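Long-range contacts in manganese-binding protein (Chlamydia trachomatis, PDB 6NSI), which binds ferrous iron preferentially, and also manganese and nickel, and delivers them to the membrane permease of an ABC importer: residues E224-L228 with T276-L281; I2-M7 with M50-C56; L146-A150 with F270-R275; R83-K87 with A112-E116; C14-T19 with M117-L121. All coordinates share one frame; numbering follows the deposited sequence.

How the contacts relate
The five contacts are spread through both lobes of a solute-binding protein: the centres of contacts 1 and 2 lie about 36 Å apart, on opposite sides of the chain's centre. Contact 2 builds part of the four-stranded parallel sheet, contact 5 lays helix 9-19 against helix 107-124 with its centre about 11 Å from that of contact 2, and contact 4 brings helix 80-85 to the same helix 107-124. Along the chain contacts 2 and 5 interleave, contact 4 falls between the two segments of contact 5, and contacts 3 and 1 follow, alternating with each other and sharing helix 266-280. Iron ligands come from both halves, H36 and H102 from one, H168 and D260 from the other.

Contact 1 of 5, residues E224-L228 with T276-L281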
# COMPACT_ATOMS: atom_id res chain seq x y z
N GLU A 224 -2.01 -20.46 11.09
CA GLU A 224 -0.82 -21.31 11.05
C GLU A 224 0.42 -20.59 10.57
O GLU A 224 1.53 -21.09 10.78
CB GLU A 224 -1.06 -22.53 10.14
CG GLU A 224 -2.25 -23.38 10.54
CD GLU A 224 -2.65 -24.32 9.41
OE1 GLU A 224 -1.75 -24.94 8.80
OE2 GLU A 224 -3.85 -24.41 9.11
N VAL A 225 0.27 -19.43 9.93
CA VAL A 225 1.39 -18.70 9.37
C VAL A 225 1.18 -17.20 9.57
O VAL A 225 0.04 -16.71 9.56
CB VAL A 225 1.57 -19.07 7.87
CG1 VAL A 225 0.25 -18.93 7.15
CG2 VAL A 225 2.67 -18.24 7.22
N VAL A 226 2.28 -16.49 9.79
CA VAL A 226 2.29 -15.04 9.92
C VAL A 226 3.29 -14.48 8.91
O VAL A 226 4.20 -15.17 8.47
CB VAL A 226 2.66 -14.62 11.36
CG1 VAL A 226 1.72 -15.29 12.36
CG2 VAL A 226 4.10 -15.01 11.67
N PHE A 227 3.12 -13.21 8.55
CA PHE A 227 3.85 -12.63 7.43
C PHE A 227 4.78 -11.51 7.89
O PHE A 227 4.31 -10.44 8.29
CB PHE A 227 2.89 -12.11 6.37
CG PHE A 227 2.04 -13.19 5.73
CD1 PHE A 227 0.85 -13.61 6.35
CD2 PHE A 227 2.43 -13.78 4.53
CE1 PHE A 227 0.05 -14.60 5.75
CE2 PHE A 227 1.62 -14.79 3.93
CZ PHE A 227 0.45 -15.19 4.54
N LEU A 228 6.08 -11.73 7.74
CA LEU A 228 7.08 -10.67 7.87
C LEU A 228 6.96 -9.69 6.71
O LEU A 228 6.52 -10.06 5.62
CB LEU A 228 8.49 -11.26 7.86
CG LEU A 228 8.74 -12.29 8.97
CD1 LEU A 228 10.00 -13.09 8.66
CD2 LEU A 228 8.89 -11.55 10.27
N THR A 276 2.20 -14.80 -2.51
CA THR A 276 2.63 -15.19 -1.17
C THR A 276 1.44 -15.44 -0.24
O THR A 276 1.34 -16.50 0.39
CB THR A 276 3.57 -14.11 -0.61
OG1 THR A 276 4.69 -13.99 -1.49
CG2 THR A 276 4.08 -14.47 0.82
N ILE A 277 0.51 -14.50 -0.18
CA ILE A 277 -0.62 -14.67 0.74
C ILE A 277 -1.49 -15.85 0.31
O ILE A 277 -1.90 -16.67 1.14
CB ILE A 277 -1.41 -13.35 0.84
CG1 ILE A 277 -0.52 -12.30 1.54
CG2 ILE A 277 -2.79 -13.54 1.55
CD1 ILE A 277 -1.16 -10.96 1.68
N THR A 278 -1.77 -15.97 -0.99
CA THR A 278 -2.62 -17.07 -1.47
C THR A 278 -2.00 -18.42 -1.15
O THR A 278 -2.66 -19.32 -0.60
CB THR A 278 -2.88 -16.93 -2.98
OG1 THR A 278 -3.47 -15.66 -3.25
CG2 THR A 278 -3.83 -18.03 -3.48
N GLU A 279 -0.71 -18.59 -1.46
CA GLU A 279 -0.09 -19.90 -1.27
C GLU A 279 0.01 -20.27 0.21
O GLU A 279 -0.26 -21.41 0.60
CB GLU A 279 1.31 -19.93 -1.91
CG GLU A 279 1.30 -20.23 -3.39
CD GLU A 279 2.69 -20.15 -4.01
OE1 GLU A 279 3.67 -19.95 -3.26
OE2 GLU A 279 2.78 -20.27 -5.25
N GLU A 280 0.41 -19.31 1.05
CA GLU A 280 0.65 -19.64 2.45
C GLU A 280 -0.65 -19.89 3.21
O GLU A 280 -0.65 -20.69 4.16
CB GLU A 280 1.46 -18.54 3.14
CG GLU A 280 2.88 -18.39 2.57
CD GLU A 280 3.88 -19.37 3.17
OE1 GLU A 280 5.10 -19.11 3.05
OE2 GLU A 280 3.45 -20.39 3.75
N LEU A 281 -1.74 -19.23 2.83
CA LEU A 281 -3.05 -19.44 3.46
C LEU A 281 -3.85 -20.59 2.82
O LEU A 281 -5.01 -20.82 3.20
CB LEU A 281 -3.86 -18.15 3.44
CG LEU A 281 -3.19 -17.07 4.34
CD1 LEU A 281 -4.04 -15.83 4.41
CD2 LEU A 281 -2.95 -17.61 5.72
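V225 and F227 pack against the last turn of helix 266-280 in a buried, largely apolar contact without a cross-segment hydrogen bond, within the C-terminal half of the protein. The F227 ring does most of the work. With CG beside the backbone N (chi1 -63°), it reaches out to the helix. I277 CG1 lies over one face, 4.1 Å from F227 CE2, while T276 CG2 meets the rim in the ring plane, 4.0 Å from the same CE2. L281 CG is also at the edge, 4.1 Å from F227 CZ, and E280 CB approaches CZ obliquely at 3.8 Å. Strand 225-226 pairs in parallel with strand 251-252; V225 points to the helix and V226 away from it, so the helix lies against one side of this two-stranded sheet. V225 uses one methyl twice: CG1 sits 3.6 Å from the backbone O of E280 and 3.7 Å from L281 CD2. E280 brings its aliphatic part to F227, then bends at chi2 (-83°) to send the carboxylate to the sheet side, where OE2 forms a salt bridge with R251 and OE1 accepts from the backbone N of K254.

Contact 2 of 5, residues I2-M7 with M50-C56; sequences IYVLSM and MSQLIFC
I2 touches Q52 through aliphatic branches, CG2 lying 3.6 Å from Q52 CG. At Y3 the contact turns aromatic: the sulfur of M50 stands over one face of the ring, SD 4.1 Å from its centroid and only 12° off the ring normal, a Met-aromatic pair. The first torsion of M50 (chi1 85°), which sets CG between its backbone N and carbonyl carbon, lets the chain rise over that face. A water ties the same end together, accepting from Y3 N and Q52 NE2 and donating to M50 O. Y3 O accepts from the backbone N of Q52 at 2.7 Å. V4 directs CG1 to the edge of the F55 ring, 3.7 Å from CE1. From here the pairing is regular parallel beta structure, the two inner strands of a four-stranded sheet ordered 24-27, 3-6, 54-56, 77-79, with the axes of 3-6 and 54-56 17° apart. L5 is held through both its backbone groups: its N donates to L53 O at 2.8 Å and its O accepts from F55 N at 2.8 Å. Its side chain lies alongside I54, pointing the same way. S6 faces the other side of the sheet, with F55, beneath helix 9-19. M7 N closes the series on F55 O at 2.9 Å, and M7 CG rests 3.8 Å from C56 SG.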
# COMPACT_ATOMS: atom_id res chain seq x y z
N ILE A 2 12.17 17.98 -18.67
CA ILE A 2 11.10 18.26 -17.71
C ILE A 2 11.09 17.19 -16.62
O ILE A 2 11.33 16.01 -16.89
CB ILE A 2 9.74 18.32 -18.44
CG1 ILE A 2 9.81 19.28 -19.63
CG2 ILE A 2 8.64 18.76 -17.50
CD1 ILE A 2 9.59 18.62 -20.97
N TYR A 3 10.83 17.61 -15.37
CA TYR A 3 10.90 16.74 -14.20
C TYR A 3 9.56 16.70 -13.48
O TYR A 3 8.95 17.75 -13.24
CB TYR A 3 11.97 17.20 -13.21
CG TYR A 3 13.38 16.90 -13.66
CD1 TYR A 3 13.91 15.63 -13.51
CD2 TYR A 3 14.17 17.89 -14.23
CE1 TYR A 3 15.20 15.35 -13.92
CE2 TYR A 3 15.46 17.62 -14.64
CZ TYR A 3 15.98 16.35 -14.48
OH TYR A 3 17.26 16.08 -14.89
N VAL A 4 9.13 15.50 -13.12
CA VAL A 4 7.95 15.29 -12.28
C VAL A 4 8.38 14.44 -11.08
O VAL A 4 9.11 13.45 -11.24
CB VAL A 4 6.81 14.62 -13.06
CG1 VAL A 4 5.72 14.13 -12.10
CG2 VAL A 4 6.24 15.61 -14.07
N LEU A 5 7.94 14.83 -9.89
CA LEU A 5 8.36 14.20 -8.64
C LEU A 5 7.22 13.36 -8.06
O LEU A 5 6.08 13.82 -7.96
CB LEU A 5 8.80 15.24 -7.61
CG LEU A 5 9.28 14.67 -6.27
CD1 LEU A 5 10.46 13.76 -6.46
CD2 LEU A 5 9.62 15.73 -5.24
N SER A 6 7.54 12.12 -7.70
CA SER A 6 6.64 11.27 -6.94
C SER A 6 7.23 10.99 -5.56
O SER A 6 8.44 10.78 -5.43
CB SER A 6 6.38 9.94 -7.67
OG SER A 6 5.74 10.14 -8.92
N MET A 7 6.38 10.98 -4.54
CA MET A 7 6.88 10.79 -3.18
C MET A 7 7.51 9.40 -2.99
O MET A 7 8.54 9.27 -2.32
CB MET A 7 5.77 11.02 -2.16
CG MET A 7 5.53 12.49 -1.84
SD MET A 7 7.02 13.30 -1.20
CE MET A 7 7.40 12.24 0.20
N MET A 50 13.01 21.78 -8.78
CA MET A 50 13.11 21.57 -10.22
C MET A 50 11.90 20.85 -10.83
O MET A 50 11.82 20.76 -12.06
CB MET A 50 14.38 20.80 -10.56
CG MET A 50 14.24 19.29 -10.45
SD MET A 50 15.82 18.41 -10.59
CE MET A 50 16.66 19.00 -9.12
N SER A 51 10.98 20.34 -10.02
CA SER A 51 9.88 19.53 -10.53
C SER A 51 8.67 20.38 -10.91
O SER A 51 8.46 21.48 -10.41
CB SER A 51 9.47 18.48 -9.50
OG SER A 51 10.40 17.41 -9.53
N GLN A 52 7.85 19.83 -11.82
CA GLN A 52 6.63 20.52 -12.25
C GLN A 52 5.41 20.10 -11.46
O GLN A 52 4.44 20.87 -11.36
CB GLN A 52 6.36 20.26 -13.74
CG GLN A 52 7.46 20.74 -14.69
CD GLN A 52 7.77 22.22 -14.54
OE1 GLN A 52 6.87 23.06 -14.44
NE2 GLN A 52 9.06 22.55 -14.53
N LEU A 53 5.42 18.88 -10.92
CA LEU A 53 4.31 18.31 -10.17
C LEU A 53 4.92 17.42 -9.09
O LEU A 53 5.93 16.76 -9.33
CB LEU A 53 3.38 17.48 -11.06
CG LEU A 53 2.45 18.17 -12.07
CD1 LEU A 53 1.78 17.13 -12.96
CD2 LEU A 53 1.42 19.02 -11.34
N ILE A 54 4.31 17.42 -7.90
CA ILE A 54 4.73 16.58 -6.78
C ILE A 54 3.55 15.70 -6.39
O ILE A 54 2.55 16.20 -5.83
CB ILE A 54 5.20 17.40 -5.57
CG1 ILE A 54 6.42 18.24 -5.95
CG2 ILE A 54 5.49 16.48 -4.39
CD1 ILE A 54 6.81 19.25 -4.88
N PHE A 55 3.66 14.40 -6.65
CA PHE A 55 2.58 13.46 -6.40
C PHE A 55 2.73 12.84 -5.00
O PHE A 55 3.73 12.18 -4.71
CB PHE A 55 2.56 12.39 -7.49
CG PHE A 55 1.97 12.86 -8.79
CD1 PHE A 55 2.79 13.16 -9.87
CD2 PHE A 55 0.59 12.99 -8.94
CE1 PHE A 55 2.24 13.59 -11.08
CE2 PHE A 55 0.04 13.42 -10.15
CZ PHE A 55 0.87 13.72 -11.21
N CYS A 56 1.74 13.08 -4.14
CA CYS A 56 1.70 12.61 -2.76
C CYS A 56 0.56 11.62 -2.56
O CYS A 56 -0.47 11.67 -3.25
CB CYS A 56 1.48 13.76 -1.78
SG CYS A 56 2.70 15.05 -1.96
O HOH W 1 11.02 20.63 -14.73

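Contact 3 of 5, residues L146-A150 with F270-R275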
# COMPACT_ATOMS: atom_id res chain seq x y z
N LEU A 146 -5.29 -7.14 -13.41
CA LEU A 146 -4.57 -7.47 -12.18
C LEU A 146 -5.52 -7.62 -11.00
O LEU A 146 -5.39 -8.56 -10.20
CB LEU A 146 -3.55 -6.37 -11.91
CG LEU A 146 -2.21 -6.64 -11.24
CD1 LEU A 146 -1.73 -8.05 -11.53
CD2 LEU A 146 -1.20 -5.58 -11.73
N ASP A 147 -6.50 -6.71 -10.88
CA ASP A 147 -7.44 -6.76 -9.76
C ASP A 147 -8.33 -8.00 -9.83
O ASP A 147 -8.55 -8.67 -8.81
CB ASP A 147 -8.28 -5.48 -9.75
CG ASP A 147 -9.32 -5.47 -8.66
OD1 ASP A 147 -8.93 -5.44 -7.46
OD2 ASP A 147 -10.52 -5.51 -8.99
N ARG A 148 -8.85 -8.32 -11.02
CA ARG A 148 -9.63 -9.55 -11.18
C ARG A 148 -8.80 -10.77 -10.84
O ARG A 148 -9.28 -11.69 -10.16
CB ARG A 148 -10.15 -9.66 -12.63
CG ARG A 148 -11.36 -8.80 -12.96
CD ARG A 148 -12.01 -9.19 -14.31
NE ARG A 148 -11.08 -9.08 -15.43
CZ ARG A 148 -10.78 -7.95 -16.07
NH1 ARG A 148 -11.33 -6.80 -15.69
NH2 ARG A 148 -9.92 -7.96 -17.08
N TRP A 149 -7.55 -10.82 -11.33
CA TRP A 149 -6.66 -11.93 -11.03
C TRP A 149 -6.45 -12.09 -9.52
O TRP A 149 -6.46 -13.21 -9.00
CB TRP A 149 -5.32 -11.74 -11.73
CG TRP A 149 -4.25 -12.68 -11.23
CD1 TRP A 149 -4.09 -13.99 -11.57
CD2 TRP A 149 -3.22 -12.38 -10.28
NE1 TRP A 149 -3.01 -14.53 -10.91
CE2 TRP A 149 -2.46 -13.56 -10.11
CE3 TRP A 149 -2.86 -11.23 -9.57
CZ2 TRP A 149 -1.36 -13.63 -9.24
CZ3 TRP A 149 -1.76 -11.29 -8.71
CH2 TRP A 149 -1.02 -12.48 -8.55
N ALA A 150 -6.23 -10.97 -8.82
CA ALA A 150 -6.02 -11.03 -7.37
C ALA A 150 -7.26 -11.56 -6.66
O ALA A 150 -7.18 -12.47 -5.83
CB ALA A 150 -5.64 -9.65 -6.84
N PHE A 270 2.85 -6.13 -6.07
CA PHE A 270 1.47 -6.53 -5.83
C PHE A 270 1.26 -8.01 -6.17
O PHE A 270 0.68 -8.77 -5.39
CB PHE A 270 0.52 -5.64 -6.64
CG PHE A 270 -0.94 -6.02 -6.52
CD1 PHE A 270 -1.71 -5.56 -5.46
CD2 PHE A 270 -1.54 -6.83 -7.50
CE1 PHE A 270 -3.05 -5.90 -5.36
CE2 PHE A 270 -2.89 -7.17 -7.41
CZ PHE A 270 -3.64 -6.71 -6.34
N GLN A 271 1.77 -8.43 -7.34
CA GLN A 271 1.66 -9.84 -7.72
C GLN A 271 2.33 -10.74 -6.68
O GLN A 271 1.74 -11.73 -6.24
CB GLN A 271 2.26 -10.06 -9.10
CG GLN A 271 1.53 -9.32 -10.21
CD GLN A 271 2.16 -9.53 -11.59
OE1 GLN A 271 3.35 -9.30 -11.78
NE2 GLN A 271 1.34 -9.96 -12.55
N HIS A 272 3.56 -10.39 -6.28
CA HIS A 272 4.27 -11.20 -5.30
C HIS A 272 3.49 -11.31 -3.99
O HIS A 272 3.41 -12.39 -3.38
CB HIS A 272 5.67 -10.63 -5.02
CG HIS A 272 6.32 -11.20 -3.80
ND1 HIS A 272 7.23 -12.24 -3.85
CD2 HIS A 272 6.16 -10.91 -2.48
CE1 HIS A 272 7.62 -12.54 -2.63
NE2 HIS A 272 6.97 -11.76 -1.78
N ASN A 273 2.93 -10.18 -3.52
CA ASN A 273 2.16 -10.19 -2.28
C ASN A 273 0.96 -11.13 -2.41
O ASN A 273 0.67 -11.89 -1.48
CB ASN A 273 1.69 -8.78 -1.94
CG ASN A 273 2.77 -7.94 -1.27
OD1 ASN A 273 3.80 -8.46 -0.81
ND2 ASN A 273 2.54 -6.65 -1.20
N VAL A 274 0.26 -11.07 -3.54
CA VAL A 274 -0.92 -11.91 -3.72
C VAL A 274 -0.53 -13.38 -3.79
O VAL A 274 -1.17 -14.23 -3.18
CB VAL A 274 -1.72 -11.46 -4.96
CG1 VAL A 274 -2.79 -12.49 -5.32
CG2 VAL A 274 -2.35 -10.09 -4.70
N ARG A 275 0.53 -13.69 -4.54
CA ARG A 275 1.02 -15.07 -4.62
C ARG A 275 1.40 -15.59 -3.24
O ARG A 275 0.99 -16.68 -2.84
CB ARG A 275 2.23 -15.14 -5.56
CG ARG A 275 1.87 -15.12 -7.04
CD ARG A 275 3.12 -15.13 -7.95
NE ARG A 275 2.93 -14.26 -9.11
CZ ARG A 275 2.40 -14.66 -10.26
NH1 ARG A 275 2.03 -15.94 -10.41
NH2 ARG A 275 2.24 -13.81 -11.27
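L146, W149 and A150 belong to helix 129-154, the long helix that, as in other members of the solute-binding protein 9 family, probably spans the two lobes; here it packs on helix 266-280. The short segments run almost parallel, 10° apart, with axes 11.0 Å from each other, a spacing bridged mainly by W149 and F270. F270 reaches between L146 and A150: its CD2 lies 3.8 Å from L146 CG and its CZ 3.6 Å from A150 CB, both oblique to the ring. V274 adds a methyl to the same patch, its CG2 3.9 Å from A150 CB and also over a face of the F270 ring, offset toward the rim. L146 CD1 covers the aliphatic part of Q271, 3.7 Å from CG. W149 extends across the groove, CG anti to the backbone N (chi1 167°), and puts the far edge of its indole against the partner helix. There CH2 points at the backbone O of Q271, 3.7 Å away in the ring plane, and V274 CG1 comes equally close to CH2 from an oblique direction. The indole NE1 is turned toward the C-terminal tail and donates to L286 O. R275 crosses the end of the indole with its guanidinium plane tilted 42° to the ring, so that W149 CZ2 sits over the centre of the guanidinium, 4.0 Å from CZ.

Contact 4 of 5, residues R83-K87 with A112-E116; sequences RLLNK and AAVKE
K87 and E116 come from opposite directions and form a salt bridge, K87 NZ standing 3.0 Å from E116 OE2, which accepts through its syn lone pair, on the side of the other oxygen. Both chains fold to get there. E116 turns at chi2 (-62°), curling its carboxylate toward helix 80-85, and K87, in the loop or turn that follows, is bent at its last two torsions, with chi3 (108°) and chi4 (141°) departing from staggered values. The second oxygen is served through water: a molecule 2.8 Å from E116 OE1 donates to it and, by a longer bond, to the backbone O of E116. This water accepts from R83, whose NH1 lies 2.6 Å away, the water oxygen being in the guanidinium plane. R83 keeps its chain extended from CG to NE, and NH1 stays 5.0 Å from E116 OE1, so the opposite charges are bridged by water and do not touch; the cationic surroundings would probably favour the ionised carboxylate. Next to this polar group L84, straight beyond CG, wedges its two methyls onto helix 107-124. CD2 is 3.5 Å from A112 CB and 3.8 Å from E116 CG, while CD1 is 3.7 Å from A113 CB. The small alanines allow the leucine to approach the helix backbone closely. L84 also packs on C89 and F90 of the following loop. Across helix 107-124, V114 points away from this contact, to L140 and M143 of helix 129-154 and to C14 and I18 of helix 9-19, so helix 80-85 covers a different side of helix 107-124 from those two helices.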
# COMPACT_ATOMS: atom_id res chain seq x y z
N ARG A 83 -7.89 13.76 -3.43
CA ARG A 83 -8.68 13.80 -4.65
C ARG A 83 -9.61 12.60 -4.75
O ARG A 83 -10.77 12.73 -5.16
CB ARG A 83 -7.75 13.89 -5.86
CG ARG A 83 -6.90 15.15 -5.87
CD ARG A 83 -6.30 15.42 -7.23
NE ARG A 83 -5.47 16.63 -7.22
CZ ARG A 83 -5.12 17.32 -8.31
NH1 ARG A 83 -5.53 16.93 -9.51
NH2 ARG A 83 -4.37 18.41 -8.20
N LEU A 84 -9.12 11.42 -4.37
CA LEU A 84 -9.99 10.24 -4.34
C LEU A 84 -11.10 10.40 -3.31
O LEU A 84 -12.24 9.99 -3.55
CB LEU A 84 -9.15 9.00 -4.07
CG LEU A 84 -8.28 8.54 -5.24
CD1 LEU A 84 -7.50 7.30 -4.83
CD2 LEU A 84 -9.16 8.26 -6.44
N LEU A 85 -10.78 10.99 -2.16
CA LEU A 85 -11.81 11.23 -1.15
C LEU A 85 -12.81 12.28 -1.62
O LEU A 85 -14.00 12.20 -1.28
CB LEU A 85 -11.17 11.64 0.17
CG LEU A 85 -10.73 10.50 1.11
CD1 LEU A 85 -10.30 11.04 2.47
CD2 LEU A 85 -11.83 9.45 1.27
N ASN A 86 -12.36 13.25 -2.42
CA ASN A 86 -13.23 14.30 -2.95
C ASN A 86 -14.35 13.74 -3.83
O ASN A 86 -15.27 14.49 -4.20
CB ASN A 86 -12.40 15.32 -3.76
CG ASN A 86 -11.65 16.33 -2.88
OD1 ASN A 86 -11.61 16.21 -1.65
ND2 ASN A 86 -11.04 17.33 -3.52
N LYS A 87 -14.30 12.45 -4.18
CA LYS A 87 -15.28 11.84 -5.06
C LYS A 87 -15.89 10.58 -4.47
O LYS A 87 -16.54 9.82 -5.21
CB LYS A 87 -14.65 11.53 -6.42
CG LYS A 87 -13.96 12.72 -7.09
CD LYS A 87 -12.85 12.28 -8.03
CE LYS A 87 -13.25 12.47 -9.48
NZ LYS A 87 -12.11 12.97 -10.30
N ALA A 112 -8.14 3.88 -9.40
CA ALA A 112 -8.71 5.21 -9.29
C ALA A 112 -7.64 6.26 -9.02
O ALA A 112 -7.66 7.35 -9.60
CB ALA A 112 -9.78 5.24 -8.20
N ALA A 113 -6.68 5.94 -8.13
CA ALA A 113 -5.54 6.83 -7.90
C ALA A 113 -4.80 7.11 -9.21
O ALA A 113 -4.46 8.25 -9.51
CB ALA A 113 -4.60 6.20 -6.87
N VAL A 114 -4.54 6.06 -9.99
CA VAL A 114 -3.86 6.26 -11.26
C VAL A 114 -4.69 7.12 -12.20
O VAL A 114 -4.15 7.93 -12.97
CB VAL A 114 -3.49 4.90 -11.87
CG1 VAL A 114 -3.02 5.05 -13.30
CG2 VAL A 114 -2.41 4.23 -11.02
N LYS A 115 -6.02 7.02 -12.09
CA LYS A 115 -6.91 7.86 -12.93
C LYS A 115 -6.64 9.33 -12.59
O LYS A 115 -6.60 10.12 -13.50
CB LYS A 115 -8.38 7.51 -12.72
CG LYS A 115 -9.21 7.55 -13.99
CD LYS A 115 -10.62 7.07 -13.80
CE LYS A 115 -10.67 5.74 -13.10
NZ LYS A 115 -10.16 4.64 -13.96
N GLU A 116 -6.45 9.64 -11.31
CA GLU A 116 -6.16 11.01 -10.90
C GLU A 116 -4.77 11.43 -11.35
O GLU A 116 -4.57 12.58 -11.76
CB GLU A 116 -6.30 11.15 -9.39
CG GLU A 116 -7.67 10.80 -8.86
CD GLU A 116 -8.75 11.71 -9.42
OE1 GLU A 116 -8.52 12.93 -9.50
OE2 GLU A 116 -9.82 11.18 -9.79
O HOH W 2 -6.62 14.74 -10.35

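Contact 5 of 5, residues C14-T19 with M117-L121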
# COMPACT_ATOMS: atom_id res chain seq x y z
N CYS A 14 3.56 4.18 -11.46
CA CYS A 14 2.36 4.42 -12.24
C CYS A 14 2.48 5.72 -13.04
O CYS A 14 2.10 5.75 -14.22
CB CYS A 14 1.14 4.47 -11.32
SG CYS A 14 0.88 2.93 -10.31
N VAL A 15 3.01 6.78 -12.43
CA VAL A 15 3.23 8.03 -13.17
C VAL A 15 4.11 7.78 -14.38
O VAL A 15 3.81 8.23 -15.50
CB VAL A 15 3.85 9.10 -12.24
CG1 VAL A 15 4.22 10.34 -13.05
CG2 VAL A 15 2.89 9.49 -11.13
N SER A 16 5.21 7.04 -14.19
CA SER A 16 6.16 6.80 -15.28
C SER A 16 5.53 6.04 -16.43
O SER A 16 5.94 6.21 -17.59
CB SER A 16 7.38 6.05 -14.75
OG SER A 16 8.00 6.78 -13.70
N ARG A 17 4.53 5.19 -16.14
CA ARG A 17 3.84 4.45 -17.19
C ARG A 17 2.93 5.36 -18.00
O ARG A 17 2.78 5.16 -19.21
CB ARG A 17 3.03 3.29 -16.59
CG ARG A 17 3.81 1.98 -16.39
CD ARG A 17 3.94 1.19 -17.70
NE ARG A 17 2.92 0.16 -17.89
CZ ARG A 17 1.94 0.23 -18.80
NH1 ARG A 17 1.82 1.29 -19.59
NH2 ARG A 17 1.06 -0.77 -18.91
N ILE A 18 2.32 6.36 -17.36
CA ILE A 18 1.49 7.31 -18.10
C ILE A 18 2.36 8.19 -18.99
O ILE A 18 2.00 8.45 -20.14
CB ILE A 18 0.65 8.16 -17.14
CG1 ILE A 18 -0.38 7.29 -16.42
CG2 ILE A 18 -0.04 9.29 -17.90
CD1 ILE A 18 -1.01 7.99 -15.24
N THR A 19 3.50 8.66 -18.48
CA THR A 19 4.29 9.63 -19.23
C THR A 19 5.27 9.01 -20.21
O THR A 19 5.58 9.63 -21.23
CB THR A 19 5.08 10.55 -18.28
OG1 THR A 19 6.00 9.79 -17.49
CG2 THR A 19 4.15 11.36 -17.39
N MET A 117 -3.79 10.52 -11.27
CA MET A 117 -2.46 10.81 -11.81
C MET A 117 -2.54 11.24 -13.27
O MET A 117 -2.02 12.29 -13.65
CB MET A 117 -1.56 9.59 -11.68
CG MET A 117 -1.34 9.07 -10.25
SD MET A 117 -0.21 7.67 -10.34
CE MET A 117 -0.68 6.71 -8.89
N ALA A 118 -3.18 10.42 -14.11
CA ALA A 118 -3.31 10.74 -15.53
C ALA A 118 -3.97 12.10 -15.73
O ALA A 118 -3.47 12.94 -16.49
CB ALA A 118 -4.11 9.65 -16.24
N ALA A 119 -5.11 12.32 -15.08
CA ALA A 119 -5.81 13.59 -15.24
C ALA A 119 -4.90 14.75 -14.84
O ALA A 119 -4.72 15.70 -15.61
CB ALA A 119 -7.09 13.59 -14.41
N ALA A 120 -4.31 14.66 -13.65
CA ALA A 120 -3.39 15.69 -13.18
C ALA A 120 -2.26 15.93 -14.17
O ALA A 120 -1.89 17.08 -14.44
CB ALA A 120 -2.83 15.30 -11.81
N LEU A 121 -1.68 14.85 -14.70
CA LEU A 121 -0.57 15.00 -15.64
C LEU A 121 -1.05 15.69 -16.91
O LEU A 121 -0.38 16.60 -17.43
CB LEU A 121 0.02 13.64 -15.98
CG LEU A 121 1.04 13.10 -14.99
CD1 LEU A 121 1.28 11.63 -15.29
CD2 LEU A 121 2.33 13.89 -15.02
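I18 and M117 meet helix to helix with stretched side chains. The second torsion of I18 (chi2 167°) carries CD1 outward onto the backbone of the partner helix, 3.4 Å from A118 N and 3.7 Å from A118 CB, and against M117 CB as well. M117 is likewise extended at chi2 (-178°), which lays its thioether across helix 9-19: SD rests 3.6 Å from C14 CB and 3.7 Å from V15 CG2, the valine crossing it at about a right angle, and CE follows alongside the cysteine. One turn on, L121 makes most of its contacts through CD1. This methyl is touched by T19 CG2 at 3.6 Å, I18 CG2 at 3.7 Å and V15 CG1 at 3.9 Å, three branches converging on one atom. The short segments cross at -53° with their axes 10.0 Å apart, and the small A118 lies where I18 CD1 meets the helix. T19 presents its methyl to L121 while its hydroxyl is placed between the backbone N and the carbonyl carbon; OG1 makes a weak bond back to V15 O and is hydrogen-bonded to N25 ND2 of the neighbouring strand. Helix 9-19 follows strand 3-6 and leads to strand 24-27, a parallel beta-alpha-beta unit, and helix 107-124 lies beside it on the same side of the sheet, where V15 and L121 both touch F55. No hydrogen bond joins the two segments: methyl, methylene and sulfur contacts hold them, so packing and burial, not polar bonds between the segments, probably set how they sit together.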